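PDB 1EWQ: DNA mismatch repair protein MUTS from Thermus aquaticus, which binds mismatched DNA in the recognition step of mismatch repair and has a weak ATPase activity. Local coordinates for the interface of chains A and B. Residues are numbered along the deposited sequence; one frame, centred on the assembly and turned at random. Chains: chain A/B, DNA mismatch repair protein MUTS.

Contact 1: the interface of chains A and B. Residues chain A 636-637, 640; chain B 585-586, 741.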
ATOM      1  N   LYS A 636     -24.482  -6.658 -13.750  1.00 49.26           N
ATOM      2  CA  LYS A 636     -24.374  -6.880 -12.312  1.00 48.45           C
ATOM      3  C   LYS A 636     -24.181  -8.373 -12.014  1.00 47.62           C
ATOM      4  O   LYS A 636     -23.310  -8.753 -11.233  1.00 47.53           O
ATOM      5  CB  LYS A 636     -25.636  -6.349 -11.623  1.00 48.66           C
ATOM      6  CG  LYS A 636     -25.645  -6.418 -10.105  1.00 49.13           C
ATOM      7  CD  LYS A 636     -24.758  -5.353  -9.456  1.00 49.48           C
ATOM      8  CE  LYS A 636     -23.279  -5.737  -9.485  1.00 49.73           C
ATOM      9  NZ  LYS A 636     -22.430  -4.810  -8.669  1.00 49.59           N
ATOM     10  N   SER A 637     -24.990  -9.215 -12.651  1.00 46.84           N
ATOM     11  CA  SER A 637     -24.917 -10.661 -12.469  1.00 46.01           C
ATOM     12  C   SER A 637     -23.672 -11.291 -13.100  1.00 45.70           C
ATOM     13  O   SER A 637     -23.150 -10.800 -14.105  1.00 45.65           O
ATOM     14  CB  SER A 637     -26.156 -11.317 -13.064  1.00 46.01           C
ATOM     15  OG  SER A 637     -26.048 -12.722 -13.020  1.00 46.15           O
HETATM   16  N   MSE A 640     -24.605 -12.395 -16.525  1.00 41.70           N
HETATM   17  CA  MSE A 640     -24.732 -11.272 -17.444  1.00 41.47           C
HETATM   18  C   MSE A 640     -23.391 -10.684 -17.869  1.00 40.55           C
HETATM   19  O   MSE A 640     -23.221 -10.277 -19.015  1.00 40.70           O
HETATM   20  CB  MSE A 640     -25.590 -10.167 -16.826  1.00 42.60           C
HETATM   21  CG  MSE A 640     -25.766  -8.962 -17.747  1.00 44.32           C
HETATM   22 SE   MSE A 640     -26.984  -7.612 -17.059  1.00 47.43          SE
HETATM   23  CE  MSE A 640     -28.578  -8.232 -17.930  1.00 46.22           C
TER
ATOM     24  N   ASN B 585     -31.213 -14.006 -11.217  1.00 34.59           N
ATOM     25  CA  ASN B 585     -30.279 -13.288 -10.367  1.00 35.12           C
ATOM     26  C   ASN B 585     -30.591 -11.805 -10.601  1.00 35.31           C
ATOM     27  O   ASN B 585     -31.420 -11.470 -11.450  1.00 35.38           O
ATOM     28  CB  ASN B 585     -28.830 -13.587 -10.776  1.00 35.43           C
ATOM     29  CG  ASN B 585     -28.449 -15.040 -10.561  1.00 35.79           C
ATOM     30  OD1 ASN B 585     -28.451 -15.845 -11.501  1.00 35.68           O
ATOM     31  ND2 ASN B 585     -28.129 -15.388  -9.313  1.00 35.11           N
HETATM   32  N   MSE B 586     -29.927 -10.928  -9.854  1.00 35.51           N
HETATM   33  CA  MSE B 586     -30.139  -9.484  -9.966  1.00 35.61           C
HETATM   34  C   MSE B 586     -31.530  -9.063  -9.482  1.00 34.87           C
HETATM   35  O   MSE B 586     -31.948  -7.938  -9.707  1.00 34.71           O
HETATM   36  CB  MSE B 586     -29.931  -9.019 -11.412  1.00 36.74           C
HETATM   37  CG  MSE B 586     -28.493  -9.084 -11.891  1.00 38.28           C
HETATM   38 SE   MSE B 586     -28.366  -8.706 -13.782  1.00 41.29          SE
HETATM   39  CE  MSE B 586     -28.234  -6.781 -13.698  1.00 40.61           C
ATOM     40  N   VAL B 741     -31.682 -12.429 -20.568  1.00 45.80           N
ATOM     41  CA  VAL B 741     -30.577 -11.665 -20.010  1.00 45.84           C
ATOM     42  C   VAL B 741     -29.452 -11.611 -21.034  1.00 46.29           C
ATOM     43  O   VAL B 741     -28.803 -10.576 -21.213  1.00 46.12           O
ATOM     44  CB  VAL B 741     -30.068 -12.314 -18.707  1.00 45.79           C
ATOM     45  CG1 VAL B 741     -28.781 -11.636 -18.236  1.00 45.49           C
ATOM     46  CG2 VAL B 741     -31.148 -12.213 -17.637  1.00 45.67           C
TER

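Contact 2: the interface of chains A and B. Residues chain A 747-748, 751; chain B 646-647, 650, 676, 680.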
ATOM      1  N   LEU A 747     -18.278 -34.280   1.573  1.00 31.71           N
ATOM      2  CA  LEU A 747     -19.728 -34.473   1.669  1.00 31.80           C
ATOM      3  C   LEU A 747     -19.933 -35.810   2.373  1.00 31.72           C
ATOM      4  O   LEU A 747     -19.250 -36.789   2.075  1.00 31.32           O
ATOM      5  CB  LEU A 747     -20.387 -34.546   0.288  1.00 31.91           C
ATOM      6  CG  LEU A 747     -21.220 -33.376  -0.246  1.00 32.68           C
ATOM      7  CD1 LEU A 747     -22.034 -33.867  -1.426  1.00 32.61           C
ATOM      8  CD2 LEU A 747     -22.161 -32.828   0.809  1.00 32.81           C
ATOM      9  N   PRO A 748     -20.865 -35.868   3.332  1.00 31.94           N
ATOM     10  CA  PRO A 748     -21.100 -37.133   4.040  1.00 31.89           C
ATOM     11  C   PRO A 748     -21.390 -38.285   3.067  1.00 31.93           C
ATOM     12  O   PRO A 748     -22.013 -38.083   2.023  1.00 31.36           O
ATOM     13  CB  PRO A 748     -22.295 -36.811   4.937  1.00 32.20           C
ATOM     14  CG  PRO A 748     -22.106 -35.338   5.226  1.00 32.32           C
ATOM     15  CD  PRO A 748     -21.707 -34.784   3.870  1.00 31.95           C
ATOM     16  N   VAL A 751     -25.041 -38.857   1.765  1.00 29.58           N
ATOM     17  CA  VAL A 751     -25.474 -37.817   0.833  1.00 29.27           C
ATOM     18  C   VAL A 751     -24.828 -38.083  -0.535  1.00 29.33           C
ATOM     19  O   VAL A 751     -25.462 -37.940  -1.580  1.00 29.49           O
ATOM     20  CB  VAL A 751     -25.085 -36.411   1.345  1.00 28.98           C
ATOM     21  CG1 VAL A 751     -25.530 -35.339   0.341  1.00 28.60           C
ATOM     22  CG2 VAL A 751     -25.732 -36.164   2.706  1.00 28.53           C
TER
ATOM     23  N   VAL B 646     -20.415 -26.848   1.939  1.00 29.47           N
ATOM     24  CA  VAL B 646     -21.660 -27.599   2.108  1.00 29.09           C
ATOM     25  C   VAL B 646     -21.452 -28.743   3.111  1.00 29.06           C
ATOM     26  O   VAL B 646     -22.342 -29.066   3.898  1.00 29.02           O
ATOM     27  CB  VAL B 646     -22.158 -28.192   0.756  1.00 29.04           C
ATOM     28  CG1 VAL B 646     -23.339 -29.143   0.987  1.00 28.21           C
ATOM     29  CG2 VAL B 646     -22.592 -27.066  -0.168  1.00 28.65           C
ATOM     30  N   ALA B 647     -20.268 -29.347   3.083  1.00 28.95           N
ATOM     31  CA  ALA B 647     -19.965 -30.449   3.987  1.00 29.24           C
ATOM     32  C   ALA B 647     -20.066 -30.001   5.446  1.00 29.38           C
ATOM     33  O   ALA B 647     -20.709 -30.654   6.261  1.00 28.91           O
ATOM     34  CB  ALA B 647     -18.571 -31.009   3.691  1.00 28.94           C
ATOM     35  N   LEU B 650     -23.743 -29.459   6.480  1.00 29.67           N
ATOM     36  CA  LEU B 650     -24.415 -30.733   6.691  1.00 29.64           C
ATOM     37  C   LEU B 650     -23.964 -31.399   7.985  1.00 29.68           C
ATOM     38  O   LEU B 650     -24.755 -32.034   8.665  1.00 29.55           O
ATOM     39  CB  LEU B 650     -24.175 -31.668   5.493  1.00 29.43           C
ATOM     40  CG  LEU B 650     -24.986 -31.345   4.228  1.00 29.30           C
ATOM     41  CD1 LEU B 650     -24.662 -32.332   3.125  1.00 29.27           C
ATOM     42  CD2 LEU B 650     -26.470 -31.391   4.560  1.00 29.23           C
ATOM     43  N   ILE B 676     -26.632 -33.577  -6.907  1.00 25.22           N
ATOM     44  CA  ILE B 676     -26.042 -33.044  -5.682  1.00 25.53           C
ATOM     45  C   ILE B 676     -26.970 -32.118  -4.894  1.00 25.58           C
ATOM     46  O   ILE B 676     -27.154 -32.292  -3.695  1.00 25.81           O
ATOM     47  CB  ILE B 676     -24.754 -32.252  -5.982  1.00 26.11           C
ATOM     48  CG1 ILE B 676     -23.690 -33.188  -6.549  1.00 26.60           C
ATOM     49  CG2 ILE B 676     -24.257 -31.550  -4.721  1.00 25.62           C
ATOM     50  CD1 ILE B 676     -23.266 -34.272  -5.590  1.00 27.94           C
ATOM     51  N   VAL B 680     -28.516 -32.783  -1.179  1.00 23.05           N
ATOM     52  CA  VAL B 680     -28.234 -31.822  -0.119  1.00 22.21           C
ATOM     53  C   VAL B 680     -29.555 -31.265   0.433  1.00 22.34           C
ATOM     54  O   VAL B 680     -29.732 -31.131   1.641  1.00 21.81           O
ATOM     55  CB  VAL B 680     -27.354 -30.653  -0.644  1.00 21.79           C
ATOM     56  CG1 VAL B 680     -27.291 -29.525   0.397  1.00 20.70           C
ATOM     57  CG2 VAL B 680     -25.945 -31.166  -0.968  1.00 21.08           C
TER

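Contact 3: the interface of chains A and B. Residues chain A 55-57; chain B 76.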
ATOM      1  N   GLY A  55       6.241  14.237   6.123  1.00 47.18           N
ATOM      2  CA  GLY A  55       6.576  14.117   7.530  1.00 47.44           C
ATOM      3  C   GLY A  55       7.742  15.012   7.901  1.00 47.59           C
ATOM      4  O   GLY A  55       8.689  14.583   8.564  1.00 47.58           O
ATOM      5  N   LEU A  56       7.672  16.263   7.459  1.00 47.65           N
ATOM      6  CA  LEU A  56       8.711  17.245   7.734  1.00 47.94           C
ATOM      7  C   LEU A  56       8.318  18.082   8.950  1.00 48.09           C
ATOM      8  O   LEU A  56       7.172  18.054   9.400  1.00 47.66           O
ATOM      9  CB  LEU A  56       8.894  18.176   6.528  1.00 47.74           C
ATOM     10  CG  LEU A  56       9.181  17.569   5.149  1.00 47.61           C
ATOM     11  CD1 LEU A  56       9.102  18.671   4.099  1.00 47.37           C
ATOM     12  CD2 LEU A  56      10.548  16.892   5.128  1.00 47.38           C
ATOM     13  N   VAL A  57       9.279  18.819   9.489  1.00 48.59           N
ATOM     14  CA  VAL A  57       9.007  19.685  10.621  1.00 49.16           C
ATOM     15  C   VAL A  57       8.265  20.887  10.053  1.00 49.82           C
ATOM     16  O   VAL A  57       8.633  21.409   8.997  1.00 49.64           O
ATOM     17  CB  VAL A  57      10.313  20.160  11.287  1.00 49.04           C
ATOM     18  CG1 VAL A  57      10.006  21.180  12.371  1.00 48.96           C
ATOM     19  CG2 VAL A  57      11.054  18.970  11.874  1.00 49.11           C
TER
ATOM     20  N   ARG B  76      10.147  12.290  16.703  1.00 39.45           N
ATOM     21  CA  ARG B  76       8.849  12.913  16.466  1.00 39.40           C
ATOM     22  C   ARG B  76       7.952  12.091  15.546  1.00 39.21           C
ATOM     23  O   ARG B  76       6.730  12.151  15.657  1.00 39.38           O
ATOM     24  CB  ARG B  76       9.040  14.317  15.882  1.00 39.61           C
ATOM     25  CG  ARG B  76       9.715  14.343  14.516  1.00 39.84           C
ATOM     26  CD  ARG B  76      10.152  15.751  14.124  1.00 39.94           C
ATOM     27  NE  ARG B  76      10.891  15.750  12.862  1.00 39.86           N
ATOM     28  CZ  ARG B  76      10.330  15.561  11.670  1.00 39.69           C
ATOM     29  NH1 ARG B  76       9.019  15.367  11.576  1.00 40.02           N
ATOM     30  NH2 ARG B  76      11.079  15.546  10.578  1.00 39.04           N
TER

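Contact 1: the interface of chains A and B
The backbone N of A:Ser637 is flanked by the selenomethionine B:Met586, whose SE and CG each lie 3.6 Å from it; this is a contact of packing. B:Met586 and B:Asn585 belong to the P-loop (Walker A motif) of the ATPase domain, while A:Ser637 stands just ahead of helix 638-652, in the signature loop by which one MutS subunit faces the nucleotide site of the other. The backbone of B:Met586 is in the left-handed region, and its side chain leaves the loop extended before bending at the selenium (chi3 87°). That bend carries the methyl CE up against the first side-chain carbon of A:Lys636, 3.4 Å from CB, whereas the amine end of the lysine continues away from the selenomethionine. CG of B:Met586 presses equally closely on CB of A:Ser637, at 3.4 Å. Next to this, OG of A:Ser637 lies 3.7 Å from CB of B:Asn585. A second selenomethionine, A:Met640, crosses B:Met586 at about a right angle, its SE 3.7 Å from SE of B:Met586. Its own bend at chi3 brings its terminal methyl to helix 738-744, with CE of A:Met640 3.4 Å from CG1 of B:Val741.

Contact 2: the interface of chains A and B
A:Leu747 and A:Pro748 keep an extended backbone (phi/psi -56°/136° at the leucine) as they lead into helix 749-762, and this short stretch lies against helix 638-652 of chain B at B:Ala647 and B:Leu650. The leucine makes the main contact through one branch. Its methyl CD2 presses on CD1 of B:Leu650 at 3.4 Å, a tight fit, with the two side chains crossing obliquely. The same CD2 also meets CG1 of B:Val646, one helical turn earlier, at 3.9 Å, so the branch straddles two successive turns of the helix. Between these turns the small side chain of B:Ala647 lets the chain A backbone approach, its CB 3.9 Å from N of A:Leu747. Beside the leucine branch, CD of the A:Pro748 ring lies 3.9 Å from CD1 of B:Leu650. A:Val751, on the first turn of its helix, reaches toward B:Leu650 tip to tip, CG2 standing 4.0 Å from CD1. CD1 of B:Leu650 thus meets a leucine, a proline and a valine of the other subunit, all coming from its chain A side. Packing is looser toward helix 670-687, where B:Ile676 and B:Val680 border A:Leu747 and A:Val751 with little buried surface. The patch seats the C-terminal helix-turn-helix of one subunit on the ATPase domain of its partner, helping to hold the two ATPase domains together as a dimer.

Contact 3: the interface of chains A and B
B:Arg76 grips the carbonyl oxygen of A:Gly55 end-on, with both terminal nitrogens of its guanidinium group bonded to that one atom. NH1 donates to O of A:Gly55 over 3.1 Å (152° at the hydrogen), coming from above the carbonyl plane. The longer bond, 3.3 Å from NH2 to O of A:Gly55, lies in the carbonyl plane and meets a lone pair. The oxygen itself sits close to the guanidinium plane, which lets both N-H groups converge on it. Packing is tight on one face of the group: CG2 of A:Val57 stands over its rim, 3.4 Å from NE and 3.5 Å from CZ of B:Arg76. The valine and arginine side chains cross at about a right angle, and the arginine, extended from CG to NE, turns its flat end at the last torsion (chi4 73°). Elsewhere the fit is loose. CD of B:Arg76 is 4.0 Å from CG2 of A:Val57, and A:Leu56 meets the arginine through its backbone, its side chain pointing away and little of its surface being hidden. Replacing B:Arg76 by a leucine would probably leave the A:Gly55 carbonyl without both of these donors and the A:Val57 methyl without the flat surface it covers. The contact joins the two mismatch-recognition domains (domain I), and probably helps to set their relative position in the DNA-binding half of the dimer.

Contact 1 and contact 2 lie about 27 Å apart, measured between the centres of their C-alpha atoms, and both belong to the ATPase end of the dimer. They share helix 638-652, taken from chain A in contact 1 and from chain B in contact 2; two-fold symmetry gives each a twin with the chains exchanged. Contact 3 is about 51 Å from contact 1 and 59 Å from contact 2, between the N-terminal domains. The subunits are therefore linked at well-separated levels, an arrangement consistent with communication between the nucleotide sites and the mismatch-binding region, although the structure alone does not show it.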